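Local atomic coordinates of putative peptidase (Chlamydophila abortus, PDB entry 3CE2), a protein that probably acts as a zinc-dependent oligopeptidase of the M3B family, breaking down a variety of small bioactive peptides. Residues 309-312 with 313-317; 296-299 with 300-304; 507-510 with 511-515; 217-221 with 222-226; 459-462 with 463-467. All coordinates share one frame; numbering follows the deposited sequence.

Contact 1: residues 309-312 with 313-317; sequences KDFH and FYDVY. With ZN (zinc ion), chain E.
His312 and Tyr314 lie side by side and point the same way, at the heart of an Asp-x-His zinc site carried by a loop that folds into a type I beta turn over residues 312-315. The zinc ion is held by His312 NE2 at 2.2 Å and by Asp310 OD2 at 1.9 Å, with a water as a further ligand. That water also donates to Asp310 OD1 (3.0 Å), so both carboxylate oxygens serve the site. The imidazole is kept in place from the other side of its ring by ND1, which is hydrogen-bonded to Asp516. Over one imidazole face sits the hydroxyl of Tyr314. The two ring planes are 18° apart but slid so far that they barely overlap, and it is His312 CB that rests on the phenol, 3.4 Å from the ring centroid in a CH-pi contact. Tyr314 reaches this place because its CG stands between the backbone N and the carbonyl carbon (chi1 51°).

Beyond this shell, Asp315 bonds back to His312 twice, once through its backbone and once through its side chain. Its N donates to His312 O at 2.7 Å from above the carbonyl plane, and its OD2 takes the N-H of His312 at 2.7 Å through the anti lone pair. Salt bridges to Arg222 and Arg225 probably stabilise the negative charge of this carboxylate. The Phe311 ring packs on Phe299 of helix 292-306, and Asp315 CB lies over one of its faces, 3.4 Å from Phe311 CE1.

Contact 2: residues 296-299 with 300-304; sequences TKYF and SIKQR
Tyr298 overlaps the aliphatic chain of Lys302 one helical turn further on. Lys302 CG lies over one face of the phenol and CE comes within 3.3 Å of Tyr298 OH, the extended lysine chain crossing the ring at a slant. Tyr298 CG is anti to its own backbone N (chi1 176°), which turns the ring toward the C-terminal direction of the helix and brings the hydroxyl beside the lysine end. Both polar tips then meet Asp463: the phenol by a hydrogen bond, the ammonium by a salt bridge. Lys302 NZ also donates to the carbonyls of Val316 and Ala318, so its buried charge is well supplied with acceptors.

Beneath the side chains runs regular alpha-helical bonding. Lys302 N meets Tyr298 O at 3.2 Å in the carbonyl plane, and Gln303 N reaches Phe299 O at 2.7 Å. Thr296 O accepts Ser300 N at 3.2 Å; Ser300 OG is modelled near the same oxygen, at a doubtfully short distance. Gln303, fully extended, sends NE2 to Leu308 O at the start of the following loop.

Helix 292-306 is thus enclosed on several flanks: Tyr298 and Ile301 pack on Leu606 of helix 590-607, Tyr298 also lies against Leu462 and Phe466 of helix 451-487, and Phe299 meets Ile512 in the loop after helix 494-509.

Contact 3: residues 507-510 with 511-515; sequences EFYG and EIITF
Tyr509 O gathers the backbone hydrogen bonds between residues 507-510 and 511-515. Ile513 N meets it at 2.8 Å, nearly head-on to the carbonyl (C=O...N 172°), and Ile512 N adds a second bond of 3.0 Å from above the carbonyl plane. Two consecutive N-H groups thus grip one oxygen where helix 494-509 gives way to loop, and the chain is drawn round Gly510 and Glu511.

The apolar contacts are those of Tyr509 with Ile513 and Phe515. Ile513 lies beside Tyr509, the two side chains pointing the same way, with Ile513 CG1 packed on Tyr509 CB at 3.6 Å. CG1 gets there because it stands anti to the carbonyl carbon (chi1 -66°), over the bonded turn. From further along the loop Phe515 returns to present its ring edge to the same tyrosine, CE1 lying 4.4 Å from Tyr509 CB. The CG2 branch of Ile513 also lies in the plane of the Phe515 ring, at its edge. Ile512 CG2 makes a van der Waals contact with the carbonyl, 3.5 Å from Tyr509 O.

The Tyr509 ring is wedged between helices, touching Ile295 and Phe299 of helix 292-306 and Arg471 and Leu474 of helix 451-487, and it meets Phe313 edge-to-face. On its way to helix 536-553 the loop pairs Thr514 with Phe311 by backbone hydrogen bonding, and Phe515 covers Lys502, Gln505 and Asn506 of helix 494-509.

Contact 4: residues 217-221 with 222-226; sequences MQSTD and RELRK
Arg225 reaches back from the first turn of helix 222-237 over the loop that leads into it. Its CB lies near Asp221 O and CG passes 3.7 Å from Asp221 O, the oxygen that also accepts Arg225 N at 3.2 Å. CD passes 3.4 Å from Met217 O, and a bend at the CG-CD bond (chi3 -57°) then swings the guanidinium across the loop. NE is taken by Tyr314 O. At the tip the two amino groups part: NH2 goes to Asp315, and NH1 donates to Ser219 O at 3.0 Å, the oxygen lying close to the guanidinium plane. Arg222 CA covers part of one guanidinium face.

Asp221 caps the helix. With CG anti to the backbone N (chi1 -179°), its OD1 turns to the open end of the first turn and accepts Glu223 N at 2.8 Å and, weakly, Leu224 N at 3.4 Å; OD2 takes Ser201 N. Just before it, Ser219 OG accepts Asp221 N at 3.0 Å and touches Leu224 CD2 at 3.6 Å. Asp221 is a textbook aspartate N-cap, here preceded by an ST turn at Ser219, and the Arg225 guanidinium ties the incoming loop to the first turn.

Contact 5: residues 459-462 with 463-467; sequences TRCL and DTIFS
Four successive i to i+4 hydrogen bonds run through residues 459-467 of the long helix 451-487, from Asp463 N to Thr459 O (3.0 Å) through to Phe466 N and Leu462 O, the last nearly straight at 171°. On one flank Thr464 doubles this bonding. Its OG1 stands beside its own backbone N (chi1 -67°) and turns back to donate to Arg460 O at 2.8 Å, while Thr464 N reaches the same oxygen at 3.1 Å from the opposite face of the carbonyl. Next to it Asp463 lies alongside Thr459, its OD2 passing 3.5 Å from the methyl CG2.

Another part of the surface is apolar. Cys461 SG touches Ile465 CD1 at 3.8 Å, and Leu462 CD2 touches both Phe466 CE2 (4.2 Å) and Ile465 CD1 (4.4 Å). The Phe466 ring keeps its edge toward Leu462 O, with CD2 at 3.3 Å from it, and stacks on Phe470 further along the helix. Met438 and Met441 of helix 431-447 cover Cys461, whereas Ile599 of helix 590-607 covers Leu462 and Ile465.

Asp463 is only partly exposed, and the nearby ammonium of Lys302, which shares OD1 with the Tyr298 hydroxyl, probably favours its ionised form. The Thr464 hydroxyl, bonded to Arg460 O, turns no unused donor toward Met438.

How the contacts relate
Contact 1 is the hub. Its Asp315 OD1 meets Arg225 NH2 of contact 4 at 2.8 Å, Val316 O receives Lys302 NZ of contact 2 at 2.7 Å, and Thr514 N of contact 3 donates to Phe311 O at 2.9 Å. Contacts 2 and 5 join through Asp463 OD1, 2.9 Å from Lys302 NZ. Contacts 3 and 4, with centres about 20 Å apart, do not touch. The zinc of contact 1 is not the HExxH zinc, which His402, His406 and Glu430 bind; contact 5 lies nearer to that site, the Thr464 side chain about 11 Å from its zinc ion.

Contact 1: residues 309-312 with 313-317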
# COMPACT_ATOMS: atom_id res chain seq x y z
N LYS A 309 28.32 -12.81 -18.76
CA LYS A 309 29.60 -12.81 -18.05
C LYS A 309 29.60 -11.89 -16.83
O LYS A 309 30.44 -12.02 -15.95
CB LYS A 309 30.80 -12.56 -18.96
CG LYS A 309 31.25 -11.11 -19.07
CD LYS A 309 32.68 -10.96 -19.67
CE LYS A 309 33.20 -12.20 -20.45
NZ LYS A 309 32.27 -12.86 -21.44
N ASP A 310 28.67 -10.95 -16.77
CA ASP A 310 28.50 -10.17 -15.54
C ASP A 310 27.04 -9.75 -15.36
O ASP A 310 26.20 -10.10 -16.17
CB ASP A 310 29.49 -9.02 -15.46
CG ASP A 310 29.35 -8.06 -16.58
OD1 ASP A 310 28.51 -8.30 -17.47
OD2 ASP A 310 30.09 -7.04 -16.57
N PHE A 311 26.72 -9.06 -14.27
CA PHE A 311 25.30 -8.86 -13.99
C PHE A 311 25.08 -7.44 -13.58
O PHE A 311 25.55 -7.00 -12.53
CB PHE A 311 24.84 -9.79 -12.88
CG PHE A 311 23.37 -10.00 -12.82
CD1 PHE A 311 22.73 -10.73 -13.81
CD2 PHE A 311 22.63 -9.51 -11.77
CE1 PHE A 311 21.35 -10.95 -13.75
CE2 PHE A 311 21.25 -9.73 -11.70
CZ PHE A 311 20.61 -10.45 -12.71
N HIS A 312 24.36 -6.72 -14.44
CA HIS A 312 24.18 -5.30 -14.27
C HIS A 312 22.80 -5.07 -13.69
O HIS A 312 21.90 -5.93 -13.78
CB HIS A 312 24.32 -4.62 -15.62
CG HIS A 312 25.73 -4.44 -16.07
ND1 HIS A 312 26.42 -3.25 -15.94
CD2 HIS A 312 26.59 -5.30 -16.68
CE1 HIS A 312 27.64 -3.38 -16.43
NE2 HIS A 312 27.77 -4.62 -16.88
N PHE A 313 22.61 -3.89 -13.10
CA PHE A 313 21.29 -3.54 -12.61
C PHE A 313 20.23 -3.70 -13.67
O PHE A 313 19.08 -3.95 -13.34
CB PHE A 313 21.26 -2.12 -12.09
CG PHE A 313 21.74 -1.98 -10.71
CD1 PHE A 313 21.09 -2.66 -9.67
CD2 PHE A 313 22.80 -1.14 -10.42
CE1 PHE A 313 21.51 -2.53 -8.35
CE2 PHE A 313 23.25 -0.98 -9.10
CZ PHE A 313 22.60 -1.68 -8.06
N TYR A 314 20.61 -3.56 -14.94
CA TYR A 314 19.62 -3.71 -16.00
C TYR A 314 19.39 -5.16 -16.37
O TYR A 314 18.75 -5.45 -17.37
CB TYR A 314 19.97 -2.86 -17.22
CG TYR A 314 21.37 -3.03 -17.75
CD1 TYR A 314 21.70 -4.06 -18.62
CD2 TYR A 314 22.36 -2.13 -17.42
CE1 TYR A 314 22.98 -4.20 -19.13
CE2 TYR A 314 23.64 -2.26 -17.91
CZ TYR A 314 23.94 -3.31 -18.76
OH TYR A 314 25.20 -3.43 -19.25
N ASP A 315 19.91 -6.07 -15.56
CA ASP A 315 19.71 -7.47 -15.85
C ASP A 315 18.70 -8.05 -14.88
O ASP A 315 18.07 -9.08 -15.16
CB ASP A 315 21.04 -8.21 -15.76
CG ASP A 315 21.94 -7.88 -16.93
OD1 ASP A 315 21.45 -8.00 -18.09
OD2 ASP A 315 23.10 -7.48 -16.70
N VAL A 316 18.55 -7.34 -13.77
CA VAL A 316 17.70 -7.73 -12.65
C VAL A 316 16.28 -8.20 -13.02
O VAL A 316 15.75 -9.09 -12.36
CB VAL A 316 17.60 -6.57 -11.65
CG1 VAL A 316 16.52 -6.82 -10.65
CG2 VAL A 316 18.97 -6.30 -10.96
N TYR A 317 15.65 -7.62 -14.04
CA TYR A 317 14.27 -8.00 -14.33
C TYR A 317 14.11 -8.77 -15.64
O TYR A 317 12.99 -9.05 -16.07
CB TYR A 317 13.31 -6.80 -14.23
CG TYR A 317 13.38 -6.09 -12.88
CD1 TYR A 317 12.89 -6.69 -11.72
CD2 TYR A 317 13.98 -4.84 -12.76
CE1 TYR A 317 12.98 -6.05 -10.48
CE2 TYR A 317 14.08 -4.19 -11.54
CZ TYR A 317 13.58 -4.79 -10.40
OH TYR A 317 13.69 -4.13 -9.18
ZN ZN E . 29.37 -5.74 -17.81
O HOH W 1 29.29 -6.37 -19.60

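Contact 2: residues 296-299 with 300-304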
# COMPACT_ATOMS: atom_id res chain seq x y z
N THR A 296 22.73 -11.87 -3.38
CA THR A 296 23.83 -12.52 -4.10
C THR A 296 23.41 -13.88 -4.65
O THR A 296 23.59 -14.14 -5.83
CB THR A 296 25.03 -12.71 -3.21
OG1 THR A 296 25.25 -11.52 -2.44
CG2 THR A 296 26.23 -12.99 -4.03
N LYS A 297 22.83 -14.74 -3.81
CA LYS A 297 22.42 -16.07 -4.29
C LYS A 297 21.50 -15.99 -5.49
O LYS A 297 21.80 -16.58 -6.53
CB LYS A 297 21.71 -16.88 -3.20
CG LYS A 297 22.59 -17.89 -2.49
CD LYS A 297 21.90 -18.43 -1.23
CE LYS A 297 22.78 -19.45 -0.48
NZ LYS A 297 22.42 -19.54 0.96
N TYR A 298 20.39 -15.27 -5.33
CA TYR A 298 19.33 -15.24 -6.33
C TYR A 298 19.80 -14.70 -7.65
O TYR A 298 19.57 -15.34 -8.67
CB TYR A 298 18.12 -14.40 -5.87
CG TYR A 298 17.04 -14.28 -6.94
CD1 TYR A 298 16.57 -15.41 -7.61
CD2 TYR A 298 16.50 -13.03 -7.27
CE1 TYR A 298 15.57 -15.31 -8.58
CE2 TYR A 298 15.50 -12.92 -8.26
CZ TYR A 298 15.05 -14.06 -8.90
OH TYR A 298 14.07 -13.96 -9.85
N PHE A 299 20.46 -13.55 -7.63
CA PHE A 299 20.97 -12.95 -8.86
C PHE A 299 21.99 -13.81 -9.63
O PHE A 299 21.99 -13.78 -10.85
CB PHE A 299 21.51 -11.55 -8.62
CG PHE A 299 20.44 -10.53 -8.32
CD1 PHE A 299 19.09 -10.83 -8.51
CD2 PHE A 299 20.79 -9.25 -7.88
CE1 PHE A 299 18.09 -9.90 -8.24
CE2 PHE A 299 19.79 -8.30 -7.59
CZ PHE A 299 18.44 -8.63 -7.78
N SER A 300 22.84 -14.58 -8.95
CA SER A 300 23.79 -15.42 -9.69
C SER A 300 23.04 -16.51 -10.43
O SER A 300 23.43 -16.92 -11.53
CB SER A 300 24.81 -16.09 -8.79
OG SER A 300 24.86 -15.43 -7.55
N ILE A 301 21.98 -17.02 -9.81
CA ILE A 301 21.19 -17.99 -10.53
C ILE A 301 20.73 -17.33 -11.81
O ILE A 301 20.86 -17.90 -12.89
CB ILE A 301 19.97 -18.41 -9.74
CG1 ILE A 301 20.41 -19.17 -8.49
CG2 ILE A 301 19.04 -19.24 -10.61
CD1 ILE A 301 19.26 -19.61 -7.64
N LYS A 302 20.20 -16.11 -11.70
CA LYS A 302 19.75 -15.38 -12.89
C LYS A 302 20.90 -15.19 -13.87
O LYS A 302 20.73 -15.44 -15.05
CB LYS A 302 19.12 -14.03 -12.53
CG LYS A 302 17.65 -14.11 -12.18
CD LYS A 302 16.95 -12.77 -12.52
CE LYS A 302 15.44 -12.90 -12.67
NZ LYS A 302 14.83 -11.59 -12.97
N GLN A 303 22.08 -14.78 -13.38
CA GLN A 303 23.27 -14.67 -14.26
C GLN A 303 23.69 -15.96 -14.97
O GLN A 303 23.91 -15.94 -16.19
CB GLN A 303 24.47 -14.09 -13.52
CG GLN A 303 25.66 -13.97 -14.42
CD GLN A 303 26.95 -13.52 -13.70
OE1 GLN A 303 26.95 -13.23 -12.50
NE2 GLN A 303 28.04 -13.45 -14.45
N ARG A 304 23.83 -17.07 -14.24
CA ARG A 304 24.20 -18.35 -14.87
C ARG A 304 23.15 -18.76 -15.88
O ARG A 304 23.46 -19.29 -16.94
CB ARG A 304 24.41 -19.47 -13.85
CG ARG A 304 25.78 -19.49 -13.20
CD ARG A 304 25.94 -20.64 -12.18
NE ARG A 304 25.61 -20.21 -10.81
CZ ARG A 304 24.54 -20.63 -10.12
NH1 ARG A 304 23.71 -21.52 -10.67
NH2 ARG A 304 24.31 -20.18 -8.89

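Contact 3: residues 507-510 with 511-515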
# COMPACT_ATOMS: atom_id res chain seq x y z
N GLU A 507 26.45 -2.17 -0.09
CA GLU A 507 26.05 -3.08 0.99
C GLU A 507 25.05 -4.12 0.51
O GLU A 507 25.02 -5.23 1.02
CB GLU A 507 25.50 -2.32 2.22
CG GLU A 507 26.50 -1.34 2.84
CD GLU A 507 25.97 -0.63 4.09
OE1 GLU A 507 25.80 -1.32 5.12
OE2 GLU A 507 25.74 0.61 4.06
N PHE A 508 24.24 -3.78 -0.49
CA PHE A 508 23.20 -4.70 -0.91
C PHE A 508 23.61 -5.52 -2.09
O PHE A 508 23.29 -6.69 -2.19
CB PHE A 508 21.91 -3.96 -1.26
CG PHE A 508 21.14 -3.49 -0.07
CD1 PHE A 508 20.02 -4.17 0.37
CD2 PHE A 508 21.52 -2.36 0.62
CE1 PHE A 508 19.31 -3.74 1.47
CE2 PHE A 508 20.79 -1.91 1.72
CZ PHE A 508 19.70 -2.61 2.14
N TYR A 509 24.33 -4.91 -3.01
CA TYR A 509 24.48 -5.51 -4.31
C TYR A 509 25.93 -5.74 -4.67
O TYR A 509 26.21 -6.32 -5.73
CB TYR A 509 23.84 -4.60 -5.35
CG TYR A 509 22.35 -4.43 -5.18
CD1 TYR A 509 21.48 -5.48 -5.43
CD2 TYR A 509 21.82 -3.21 -4.80
CE1 TYR A 509 20.11 -5.33 -5.29
CE2 TYR A 509 20.46 -3.05 -4.63
CZ TYR A 509 19.61 -4.10 -4.89
OH TYR A 509 18.25 -3.93 -4.71
N GLY A 510 26.82 -5.28 -3.79
CA GLY A 510 28.28 -5.34 -4.00
C GLY A 510 28.86 -6.69 -4.42
O GLY A 510 29.73 -6.75 -5.30
N GLU A 511 28.39 -7.77 -3.82
CA GLU A 511 28.95 -9.07 -4.15
C GLU A 511 28.46 -9.62 -5.47
O GLU A 511 28.87 -10.70 -5.86
CB GLU A 511 28.66 -10.10 -3.04
CG GLU A 511 29.27 -9.76 -1.69
CD GLU A 511 30.74 -9.35 -1.79
OE1 GLU A 511 31.59 -10.22 -2.05
OE2 GLU A 511 31.03 -8.14 -1.62
N ILE A 512 27.56 -8.95 -6.17
CA ILE A 512 27.02 -9.59 -7.38
C ILE A 512 26.90 -8.66 -8.57
O ILE A 512 27.09 -9.07 -9.71
CB ILE A 512 25.66 -10.29 -7.10
CG1 ILE A 512 25.15 -11.03 -8.34
CG2 ILE A 512 24.62 -9.28 -6.66
CD1 ILE A 512 26.18 -11.91 -9.03
N ILE A 513 26.57 -7.40 -8.30
CA ILE A 513 26.25 -6.45 -9.37
C ILE A 513 27.49 -5.72 -9.84
O ILE A 513 28.30 -5.26 -9.03
CB ILE A 513 25.20 -5.39 -8.90
CG1 ILE A 513 23.85 -6.06 -8.62
CG2 ILE A 513 24.99 -4.33 -9.99
CD1 ILE A 513 23.10 -6.41 -9.88
N THR A 514 27.63 -5.60 -11.15
CA THR A 514 28.63 -4.72 -11.70
C THR A 514 27.98 -3.35 -11.93
O THR A 514 26.97 -3.25 -12.63
CB THR A 514 29.13 -5.28 -13.03
OG1 THR A 514 29.72 -6.57 -12.80
CG2 THR A 514 30.12 -4.29 -13.72
N PHE A 515 28.54 -2.31 -11.34
CA PHE A 515 27.96 -0.98 -11.45
C PHE A 515 28.25 -0.34 -12.78
O PHE A 515 29.27 -0.62 -13.39
CB PHE A 515 28.45 -0.08 -10.32
CG PHE A 515 28.02 -0.53 -8.97
CD1 PHE A 515 27.06 -1.54 -8.84
CD2 PHE A 515 28.54 0.04 -7.83
CE1 PHE A 515 26.63 -1.98 -7.60
CE2 PHE A 515 28.11 -0.40 -6.56
CZ PHE A 515 27.15 -1.43 -6.46

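Contact 4: residues 217-221 with 222-226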
# COMPACT_ATOMS: atom_id res chain seq x y z
N MET A 217 12.82 -2.66 -19.10
CA MET A 217 13.46 -3.40 -18.00
C MET A 217 13.22 -4.90 -18.10
O MET A 217 14.04 -5.72 -17.67
CB MET A 217 12.90 -2.99 -16.63
CG MET A 217 13.08 -1.53 -16.24
SD MET A 217 12.66 -1.14 -14.51
CE MET A 217 11.10 -1.99 -14.22
N GLN A 218 12.06 -5.26 -18.64
CA GLN A 218 11.66 -6.65 -18.69
C GLN A 218 11.94 -7.25 -20.04
O GLN A 218 11.49 -8.36 -20.32
CB GLN A 218 10.18 -6.80 -18.39
CG GLN A 218 9.88 -7.21 -16.97
CD GLN A 218 8.58 -6.62 -16.51
OE1 GLN A 218 7.89 -5.95 -17.29
NE2 GLN A 218 8.23 -6.85 -15.25
N SER A 219 12.64 -6.51 -20.90
CA SER A 219 12.84 -7.00 -22.25
C SER A 219 13.72 -8.23 -22.31
O SER A 219 14.44 -8.60 -21.37
CB SER A 219 13.42 -5.93 -23.15
OG SER A 219 13.66 -6.46 -24.45
N THR A 220 13.68 -8.83 -23.48
CA THR A 220 14.37 -10.05 -23.74
C THR A 220 15.67 -9.72 -24.47
O THR A 220 16.59 -10.53 -24.53
CB THR A 220 13.45 -10.91 -24.59
OG1 THR A 220 13.34 -12.20 -23.98
CG2 THR A 220 13.86 -10.96 -26.09
N ASP A 221 15.76 -8.50 -24.97
CA ASP A 221 16.92 -8.02 -25.70
C ASP A 221 17.81 -7.23 -24.74
O ASP A 221 17.49 -6.12 -24.33
CB ASP A 221 16.42 -7.16 -26.87
CG ASP A 221 17.55 -6.62 -27.74
OD1 ASP A 221 18.65 -6.29 -27.22
OD2 ASP A 221 17.31 -6.50 -28.97
N ARG A 222 18.93 -7.81 -24.37
CA ARG A 222 19.80 -7.16 -23.41
C ARG A 222 20.21 -5.74 -23.81
O ARG A 222 20.43 -4.89 -22.95
CB ARG A 222 21.05 -7.99 -23.12
CG ARG A 222 21.65 -7.64 -21.78
CD ARG A 222 23.01 -8.25 -21.58
NE ARG A 222 23.55 -7.91 -20.26
CZ ARG A 222 24.79 -8.17 -19.87
NH1 ARG A 222 25.62 -8.79 -20.70
NH2 ARG A 222 25.20 -7.82 -18.67
N GLU A 223 20.31 -5.48 -25.10
CA GLU A 223 20.82 -4.20 -25.58
C GLU A 223 19.81 -3.08 -25.32
O GLU A 223 20.18 -1.93 -25.01
CB GLU A 223 21.15 -4.27 -27.07
CG GLU A 223 21.85 -3.03 -27.63
CD GLU A 223 23.31 -2.89 -27.16
OE1 GLU A 223 23.88 -3.86 -26.58
OE2 GLU A 223 23.88 -1.81 -27.38
N LEU A 224 18.53 -3.43 -25.46
CA LEU A 224 17.42 -2.58 -25.12
C LEU A 224 17.43 -2.31 -23.62
O LEU A 224 17.31 -1.15 -23.21
CB LEU A 224 16.11 -3.26 -25.53
CG LEU A 224 14.85 -2.41 -25.68
CD1 LEU A 224 15.12 -1.28 -26.65
CD2 LEU A 224 13.65 -3.25 -26.15
N ARG A 225 17.60 -3.36 -22.81
CA ARG A 225 17.62 -3.17 -21.36
C ARG A 225 18.74 -2.22 -21.01
O ARG A 225 18.58 -1.29 -20.22
CB ARG A 225 17.82 -4.50 -20.64
CG ARG A 225 16.70 -5.50 -20.82
CD ARG A 225 16.64 -6.51 -19.67
NE ARG A 225 17.91 -7.22 -19.48
CZ ARG A 225 18.25 -8.35 -20.12
NH1 ARG A 225 17.41 -8.90 -20.99
NH2 ARG A 225 19.44 -8.90 -19.88
N LYS A 226 19.89 -2.42 -21.65
CA LYS A 226 21.08 -1.67 -21.32
C LYS A 226 20.99 -0.21 -21.73
O LYS A 226 21.29 0.68 -20.90
CB LYS A 226 22.30 -2.32 -21.95
CG LYS A 226 23.59 -1.63 -21.69
CD LYS A 226 24.66 -2.12 -22.65
CE LYS A 226 25.69 -1.01 -22.84
NZ LYS A 226 27.02 -1.41 -23.41

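Contact 5: residues 459-462 with 463-467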
# COMPACT_ATOMS: atom_id res chain seq x y z
N THR A 459 10.28 -17.36 -10.82
CA THR A 459 10.98 -16.14 -11.17
C THR A 459 10.12 -14.92 -10.83
O THR A 459 10.62 -13.93 -10.29
CB THR A 459 11.41 -16.16 -12.65
OG1 THR A 459 12.53 -17.05 -12.79
CG2 THR A 459 11.85 -14.80 -13.09
N ARG A 460 8.82 -15.03 -11.09
CA ARG A 460 7.91 -13.93 -10.84
C ARG A 460 7.83 -13.66 -9.35
O ARG A 460 7.84 -12.51 -8.88
CB ARG A 460 6.52 -14.26 -11.39
CG ARG A 460 5.60 -13.05 -11.41
CD ARG A 460 4.39 -13.28 -12.27
NE ARG A 460 3.63 -14.44 -11.81
CZ ARG A 460 3.61 -15.63 -12.42
NH1 ARG A 460 2.89 -16.61 -11.90
NH2 ARG A 460 4.29 -15.82 -13.54
N CYS A 461 7.80 -14.75 -8.61
CA CYS A 461 7.73 -14.73 -7.18
C CYS A 461 8.98 -14.16 -6.51
O CYS A 461 8.89 -13.39 -5.56
CB CYS A 461 7.49 -16.16 -6.71
SG CYS A 461 7.73 -16.36 -4.98
N LEU A 462 10.17 -14.51 -6.98
CA LEU A 462 11.35 -13.95 -6.34
C LEU A 462 11.58 -12.50 -6.75
O LEU A 462 11.95 -11.66 -5.92
CB LEU A 462 12.57 -14.84 -6.55
CG LEU A 462 12.40 -16.19 -5.83
CD1 LEU A 462 13.18 -17.32 -6.47
CD2 LEU A 462 12.74 -16.09 -4.32
N ASP A 463 11.33 -12.18 -8.02
CA ASP A 463 11.43 -10.78 -8.48
C ASP A 463 10.59 -9.87 -7.58
O ASP A 463 11.03 -8.79 -7.15
CB ASP A 463 10.97 -10.63 -9.94
CG ASP A 463 11.96 -11.27 -10.97
OD1 ASP A 463 13.14 -11.59 -10.62
OD2 ASP A 463 11.52 -11.45 -12.14
N THR A 464 9.37 -10.32 -7.29
CA THR A 464 8.44 -9.59 -6.44
C THR A 464 8.99 -9.45 -5.02
O THR A 464 9.07 -8.35 -4.47
CB THR A 464 7.11 -10.35 -6.35
OG1 THR A 464 6.49 -10.33 -7.64
CG2 THR A 464 6.19 -9.73 -5.33
N ILE A 465 9.38 -10.58 -4.44
CA ILE A 465 9.97 -10.57 -3.11
C ILE A 465 11.21 -9.67 -3.08
O ILE A 465 11.34 -8.81 -2.20
CB ILE A 465 10.31 -11.99 -2.65
CG1 ILE A 465 9.05 -12.83 -2.60
CG2 ILE A 465 10.90 -11.95 -1.30
CD1 ILE A 465 9.31 -14.27 -2.26
N PHE A 466 12.10 -9.83 -4.04
CA PHE A 466 13.32 -9.02 -4.03
C PHE A 466 13.07 -7.54 -4.29
O PHE A 466 13.76 -6.72 -3.71
CB PHE A 466 14.45 -9.60 -4.89
CG PHE A 466 15.21 -10.67 -4.18
CD1 PHE A 466 16.22 -10.34 -3.28
CD2 PHE A 466 14.87 -12.01 -4.35
CE1 PHE A 466 16.89 -11.33 -2.58
CE2 PHE A 466 15.54 -13.02 -3.65
CZ PHE A 466 16.55 -12.67 -2.78
N SER A 467 12.10 -7.20 -5.12
CA SER A 467 11.82 -5.77 -5.31
C SER A 467 10.97 -5.16 -4.20
O SER A 467 11.14 -3.98 -3.86
CB SER A 467 11.21 -5.48 -6.68
OG SER A 467 9.85 -5.84 -6.66